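Local coordinates for protein catalase (Bacillus pumilus, PDB 4QOL) that catalyses the heme-dependent breakdown of hydrogen peroxide to water and oxygen, and also shows peroxidase-like reactivity toward phenolic substrates that reach its heme, at residues A63-V69 and G296-R302; C461-R465 and D481-Y485. The contacts are given in a common frame with arbitrary orientation. Residues are numbered along the deposited sequence.

Contact 1: residues A63-V69 and G296-R302; sequences AYGVFEV and GRMTLNR
Two extended strands, 63-69 and 296-302, run antiparallel, their short axes 4.5 Å apart at closest and at 145°. Val66 with Thr299 and Glu68 with Arg297 are hydrogen-bonded pairs: Val66 N to Thr299 O and Thr299 N to Val66 O are each 2.9 Å, Glu68 N to Arg297 O 2.8 Å and Arg297 N to Glu68 O 2.9 Å. Gly65-Leu300 (CA-CA 4.0 Å), Phe67-Met298 and Val69-Gly296 are non-hydrogen-bonded. Between Gly65 and Tyr64 a classic bulge shifts the register by one, Asn301 (psi 8°) being the extra residue: Asn301 N (2.9 Å) and Arg302 N (3.2 Å) both donate to Tyr64 O, and in the hydrogen-bonded pair Tyr64-Arg302 Tyr64 N donates to Arg302 O at 2.8 Å. A CB on Gly65 would strike Thr299 O, one on Gly296 Glu68 O. Arg302 turns back through chi3 p (chi1, chi2 t), laying its guanidinium flat on the Tyr64 ring (chi1 m), centres 4.1 Å apart, planes at 16°, a cation-pi stack; Tyr64 OH is hydrogen-bonded to Glu310. On the other face Phe67 (chi1 t) sets CD1 4.0 Å from Met298 CB. Flanked by strands 88-96 and 258-267, the pair belongs to the antiparallel beta-barrel of the catalase fold.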
loop_
_atom_site.group_PDB
_atom_site.type_symbol
_atom_site.label_atom_id
_atom_site.label_comp_id
_atom_site.label_asym_id
_atom_site.label_seq_id
_atom_site.Cartn_x
_atom_site.Cartn_y
_atom_site.Cartn_z
ATOM N N ALA A 63 26.710 0.541 7.257
ATOM C CA ALA A 63 27.829 1.475 7.115
ATOM C C ALA A 63 28.323 1.482 5.682
ATOM O O ALA A 63 28.182 0.493 4.981
ATOM C CB ALA A 63 28.947 1.091 8.051
ATOM N N TYR A 64 28.916 2.594 5.281
ATOM C CA TYR A 64 29.583 2.655 3.938
ATOM C C TYR A 64 31.076 2.453 4.040
ATOM O O TYR A 64 31.684 2.636 5.087
ATOM C CB TYR A 64 29.338 4.043 3.348
ATOM C CG TYR A 64 27.911 4.344 3.061
ATOM C CD1 TYR A 64 27.129 4.942 4.023
ATOM C CD2 TYR A 64 27.373 4.149 1.802
ATOM C CE1 TYR A 64 25.791 5.276 3.756
ATOM C CE2 TYR A 64 26.058 4.496 1.505
ATOM C CZ TYR A 64 25.265 5.032 2.530
ATOM O OH TYR A 64 23.946 5.397 2.222
ATOM N N GLY A 65 31.669 2.073 2.910
ATOM C CA GLY A 65 33.074 1.926 2.865
ATOM C C GLY A 65 33.601 1.760 1.467
ATOM O O GLY A 65 32.993 2.190 0.497
ATOM N N VAL A 66 34.779 1.185 1.390
ATOM C CA VAL A 66 35.493 0.979 0.120
ATOM C C VAL A 66 36.067 -0.429 0.057
ATOM O O VAL A 66 36.551 -0.954 1.043
ATOM C CB VAL A 66 36.632 2.027 -0.081
ATOM C CG1 VAL A 66 37.391 1.770 -1.356
ATOM C CG2 VAL A 66 36.044 3.429 -0.123
ATOM N N PHE A 67 35.940 -1.051 -1.100
ATOM C CA PHE A 67 36.640 -2.260 -1.417
ATOM C C PHE A 67 37.790 -2.022 -2.406
ATOM O O PHE A 67 37.605 -1.376 -3.392
ATOM C CB PHE A 67 35.683 -3.292 -2.045
ATOM C CG PHE A 67 36.389 -4.569 -2.420
ATOM C CD1 PHE A 67 36.634 -5.532 -1.457
ATOM C CD2 PHE A 67 36.758 -4.822 -3.728
ATOM C CE1 PHE A 67 37.279 -6.701 -1.758
ATOM C CE2 PHE A 67 37.405 -6.010 -4.040
ATOM C CZ PHE A 67 37.690 -6.927 -3.054
ATOM N N GLU A 68 38.973 -2.505 -2.059
ATOM C CA GLU A 68 40.161 -2.381 -2.917
ATOM C C GLU A 68 40.709 -3.734 -3.315
ATOM O O GLU A 68 41.026 -4.549 -2.464
ATOM C CB GLU A 68 41.270 -1.587 -2.191
ATOM C CG GLU A 68 42.476 -1.327 -3.093
ATOM C CD GLU A 68 43.433 -0.322 -2.513
ATOM O OE1 GLU A 68 43.068 0.383 -1.554
ATOM O OE2 GLU A 68 44.557 -0.242 -3.011
ATOM N N VAL A 69 40.929 -3.905 -4.607
ATOM C CA VAL A 69 41.497 -5.106 -5.148
ATOM C C VAL A 69 42.990 -5.139 -4.839
ATOM O O VAL A 69 43.722 -4.155 -5.116
ATOM C CB VAL A 69 41.312 -5.193 -6.672
ATOM C CG1 VAL A 69 42.019 -6.414 -7.282
ATOM C CG2 VAL A 69 39.810 -5.235 -6.995
ATOM N N GLY A 296 41.138 -9.027 -2.064
ATOM C CA GLY A 296 41.238 -7.655 -1.687
ATOM C C GLY A 296 40.665 -7.391 -0.334
ATOM O O GLY A 296 40.508 -8.327 0.477
ATOM N N ARG A 297 40.495 -6.116 -0.049
ATOM C CA ARG A 297 40.113 -5.726 1.293
ATOM C C ARG A 297 39.030 -4.660 1.292
ATOM O O ARG A 297 39.053 -3.726 0.492
ATOM C CB ARG A 297 41.319 -5.151 2.086
ATOM C CG ARG A 297 41.012 -4.751 3.535
ATOM C CD ARG A 297 42.324 -4.225 4.104
ATOM N NE ARG A 297 42.439 -4.019 5.537
ATOM C CZ ARG A 297 42.868 -4.895 6.446
ATOM N NH1 ARG A 297 43.108 -6.166 6.157
ATOM N NH2 ARG A 297 42.952 -4.497 7.708
ATOM N N MET A 298 38.047 -4.883 2.159
ATOM C CA MET A 298 36.936 -3.942 2.360
ATOM C C MET A 298 37.062 -3.252 3.737
ATOM O O MET A 298 37.217 -3.902 4.778
ATOM C CB MET A 298 35.585 -4.675 2.306
ATOM C CG MET A 298 34.397 -3.765 2.642
ATOM S SD MET A 298 32.830 -4.641 2.377
ATOM C CE MET A 298 32.772 -5.741 3.789
ATOM N N THR A 299 37.009 -1.935 3.725
ATOM C CA THR A 299 37.107 -1.125 4.923
ATOM C C THR A 299 35.827 -0.331 5.033
ATOM O O THR A 299 35.434 0.367 4.085
ATOM C CB THR A 299 38.304 -0.162 4.853
ATOM O OG1 THR A 299 39.471 -0.953 4.616
ATOM C CG2 THR A 299 38.467 0.616 6.097
ATOM N N LEU A 300 35.206 -0.398 6.193
ATOM C CA LEU A 300 34.020 0.417 6.459
ATOM C C LEU A 300 34.373 1.664 7.258
ATOM O O LEU A 300 34.879 1.551 8.397
ATOM C CB LEU A 300 32.980 -0.413 7.210
ATOM C CG LEU A 300 32.554 -1.692 6.472
ATOM C CD1 LEU A 300 31.463 -2.377 7.270
ATOM C CD2 LEU A 300 32.116 -1.395 5.044
ATOM N N ASN A 301 34.086 2.830 6.670
ATOM C CA ASN A 301 34.648 4.085 7.188
ATOM C C ASN A 301 33.650 5.255 7.336
ATOM O O ASN A 301 34.052 6.371 7.629
ATOM C CB ASN A 301 35.834 4.513 6.341
ATOM C CG ASN A 301 35.458 4.821 4.898
ATOM O OD1 ASN A 301 34.292 4.897 4.552
ATOM N ND2 ASN A 301 36.462 4.987 4.051
ATOM N N ARG A 302 32.361 5.006 7.137
ATOM C CA ARG A 302 31.371 6.078 7.216
ATOM C C ARG A 302 30.007 5.560 7.718
ATOM O O ARG A 302 29.416 4.672 7.115
ATOM C CB ARG A 302 31.257 6.741 5.846
ATOM C CG ARG A 302 30.341 7.939 5.831
ATOM C CD ARG A 302 30.454 8.779 4.553
ATOM N NE ARG A 302 30.390 7.979 3.322
ATOM C CZ ARG A 302 29.328 7.806 2.538
ATOM N NH1 ARG A 302 28.162 8.341 2.789
ATOM N NH2 ARG A 302 29.454 7.041 1.453
#

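Contact 2: residues C461-R465 and D481-Y485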
loop_
_atom_site.group_PDB
_atom_site.type_symbol
_atom_site.label_atom_id
_atom_site.label_comp_id
_atom_site.label_asym_id
_atom_site.label_seq_id
_atom_site.Cartn_x
_atom_site.Cartn_y
_atom_site.Cartn_z
ATOM N N CYS A 461 20.084 -38.682 17.607
ATOM C CA CYS A 461 20.425 -39.623 16.559
ATOM C C CYS A 461 21.052 -38.959 15.354
ATOM O O CYS A 461 21.976 -39.510 14.746
ATOM C CB CYS A 461 19.192 -40.437 16.177
ATOM S SG CYS A 461 18.758 -41.580 17.582
ATOM N N ASN A 462 20.562 -37.773 14.972
ATOM C CA ASN A 462 21.205 -37.101 13.846
ATOM C C ASN A 462 22.649 -36.728 14.156
ATOM O O ASN A 462 23.512 -36.854 13.307
ATOM C CB ASN A 462 20.386 -35.829 13.432
ATOM C CG ASN A 462 19.058 -36.151 12.753
ATOM O OD1 ASN A 462 18.885 -37.185 12.175
ATOM N ND2 ASN A 462 18.157 -35.191 12.752
ATOM N N PHE A 463 22.893 -36.208 15.352
ATOM C CA PHE A 463 24.260 -35.819 15.729
ATOM C C PHE A 463 25.136 -37.068 15.965
ATOM O O PHE A 463 26.315 -37.047 15.647
ATOM C CB PHE A 463 24.231 -34.893 16.958
ATOM C CG PHE A 463 23.527 -33.578 16.676
ATOM C CD1 PHE A 463 23.963 -32.789 15.666
ATOM C CD2 PHE A 463 22.461 -33.118 17.469
ATOM C CE1 PHE A 463 23.357 -31.568 15.385
ATOM C CE2 PHE A 463 21.825 -31.878 17.230
ATOM C CZ PHE A 463 22.288 -31.114 16.159
ATOM N N TYR A 464 24.501 -38.183 16.374
ATOM C CA TYR A 464 25.227 -39.465 16.511
ATOM C C TYR A 464 25.754 -39.925 15.107
ATOM O O TYR A 464 26.888 -40.388 14.968
ATOM C CB TYR A 464 24.309 -40.522 17.123
ATOM C CG TYR A 464 25.070 -41.755 17.592
ATOM C CD1 TYR A 464 25.409 -42.748 16.697
ATOM C CD2 TYR A 464 25.485 -41.837 18.890
ATOM C CE1 TYR A 464 26.137 -43.850 17.104
ATOM C CE2 TYR A 464 26.185 -42.933 19.332
ATOM C CZ TYR A 464 26.529 -43.906 18.443
ATOM O OH TYR A 464 27.230 -44.985 18.936
ATOM N N ARG A 465 24.909 -39.779 14.074
ATOM C CA ARG A 465 25.304 -40.148 12.723
ATOM C C ARG A 465 26.406 -39.272 12.218
ATOM O O ARG A 465 27.225 -39.724 11.381
ATOM C CB ARG A 465 24.128 -40.053 11.759
ATOM C CG ARG A 465 23.074 -41.089 12.027
ATOM C CD ARG A 465 21.925 -40.981 11.029
ATOM N NE ARG A 465 20.820 -41.757 11.569
ATOM C CZ ARG A 465 19.700 -41.362 12.194
ATOM N NH1 ARG A 465 19.292 -40.070 12.320
ATOM N NH2 ARG A 465 18.898 -42.341 12.639
ATOM N N ASP A 481 18.708 -42.196 27.232
ATOM C CA ASP A 481 19.292 -43.551 27.083
ATOM C C ASP A 481 19.150 -43.964 25.661
ATOM O O ASP A 481 18.027 -44.170 25.196
ATOM C CB ASP A 481 18.532 -44.522 28.000
ATOM C CG ASP A 481 18.993 -45.960 27.849
ATOM O OD1 ASP A 481 19.897 -46.260 27.053
ATOM O OD2 ASP A 481 18.410 -46.808 28.574
ATOM N N ILE A 482 20.268 -44.098 24.959
ATOM C CA ILE A 482 20.222 -44.472 23.552
ATOM C C ILE A 482 20.654 -45.904 23.302
ATOM O O ILE A 482 20.872 -46.277 22.131
ATOM C CB ILE A 482 21.030 -43.480 22.649
ATOM C CG1 ILE A 482 22.492 -43.193 23.076
ATOM C CG2 ILE A 482 20.300 -42.155 22.625
ATOM C CD1 ILE A 482 23.376 -42.617 21.953
ATOM N N ARG A 483 20.837 -46.699 24.355
ATOM C CA ARG A 483 21.178 -48.128 24.205
ATOM C C ARG A 483 20.328 -48.900 23.193
ATOM O O ARG A 483 20.879 -49.532 22.278
ATOM C CB ARG A 483 21.142 -48.839 25.552
ATOM C CG ARG A 483 22.335 -48.535 26.463
ATOM C CD ARG A 483 22.232 -49.319 27.733
ATOM N NE ARG A 483 21.073 -48.876 28.526
ATOM C CZ ARG A 483 20.621 -49.490 29.602
ATOM N NH1 ARG A 483 21.258 -50.547 30.079
ATOM N NH2 ARG A 483 19.555 -49.013 30.255
ATOM N N SER A 484 19.016 -48.855 23.325
ATOM C CA SER A 484 18.190 -49.595 22.373
ATOM C C SER A 484 18.273 -49.116 20.890
ATOM O O SER A 484 18.231 -49.937 19.973
ATOM C CB SER A 484 16.750 -49.674 22.860
ATOM O OG SER A 484 16.023 -48.555 22.431
ATOM N N TYR A 485 18.447 -47.820 20.637
ATOM C CA TYR A 485 19.150 -47.417 19.388
ATOM C C TYR A 485 20.639 -47.842 19.531
ATOM O O TYR A 485 21.214 -48.285 18.554
ATOM C CB TYR A 485 18.986 -45.907 19.058
ATOM C CG TYR A 485 19.761 -45.359 17.834
ATOM C CD1 TYR A 485 21.098 -44.962 17.955
ATOM C CD2 TYR A 485 19.134 -45.173 16.582
ATOM C CE1 TYR A 485 21.809 -44.445 16.879
ATOM C CE2 TYR A 485 19.848 -44.662 15.498
ATOM C CZ TYR A 485 21.181 -44.303 15.656
ATOM O OH TYR A 485 21.909 -43.791 14.597
#
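The ordered end of a chain can be pinned by an aromatic side chain laid on a helix: Tyr485, the last modelled residue, docks on helix 453-466 within the C-terminal helical region of the catalase. Cys461 SG sits over one face of the Tyr485 ring, 3.8 Å from its centroid and 11° off the normal, a sulfur-aromatic contact. The edge of the same ring points at the face of Tyr464, with centroids 5.8 Å apart and planes at 82°: a T-shaped pair. Arg465 NH2 comes within 3.8 Å of Tyr485 CE2, and Ile482 CD1 lies 3.8 Å from Tyr464 CD2, while Ile482 also rests on Leu457, Ile460 and Ala475. Ahead of the docked tyrosine, Asp481 OD1 accepts from Arg483 N at 2.9 Å in an Asx turn, and Arg483 NH2 closes a salt bridge to Asp481 OD2 at 3.0 Å. That charged pair keeps out of reach of 461-465. With neither salt bridge nor hydrogen bond between the segments, the contact rests on dispersion and weak electrostatics among sulfur, rings, an aliphatic chain and the nearby guanidinium.

Overall arrangement
Following the chain from its N terminus, 63-69 comes first, and the polypeptide then builds much of the barrel, with several helices, before 296-302 returns to pair with it. Contact 1 thus closes a loop of 226 residues and joins strand 60-69 to strand 293-302 in the barrel. Only afterwards, beyond helix 331-348 and a long stretch poor in regular structure, do the C-terminal helices follow; contact 2 closes a loop of 15 residues, tying the segment after helix 468-478 to helix 453-466. The two closures are in series, neither nested nor crossed. The centres of contact 1 and contact 2 are about 47 Å apart, on opposite sides of the chain's centre.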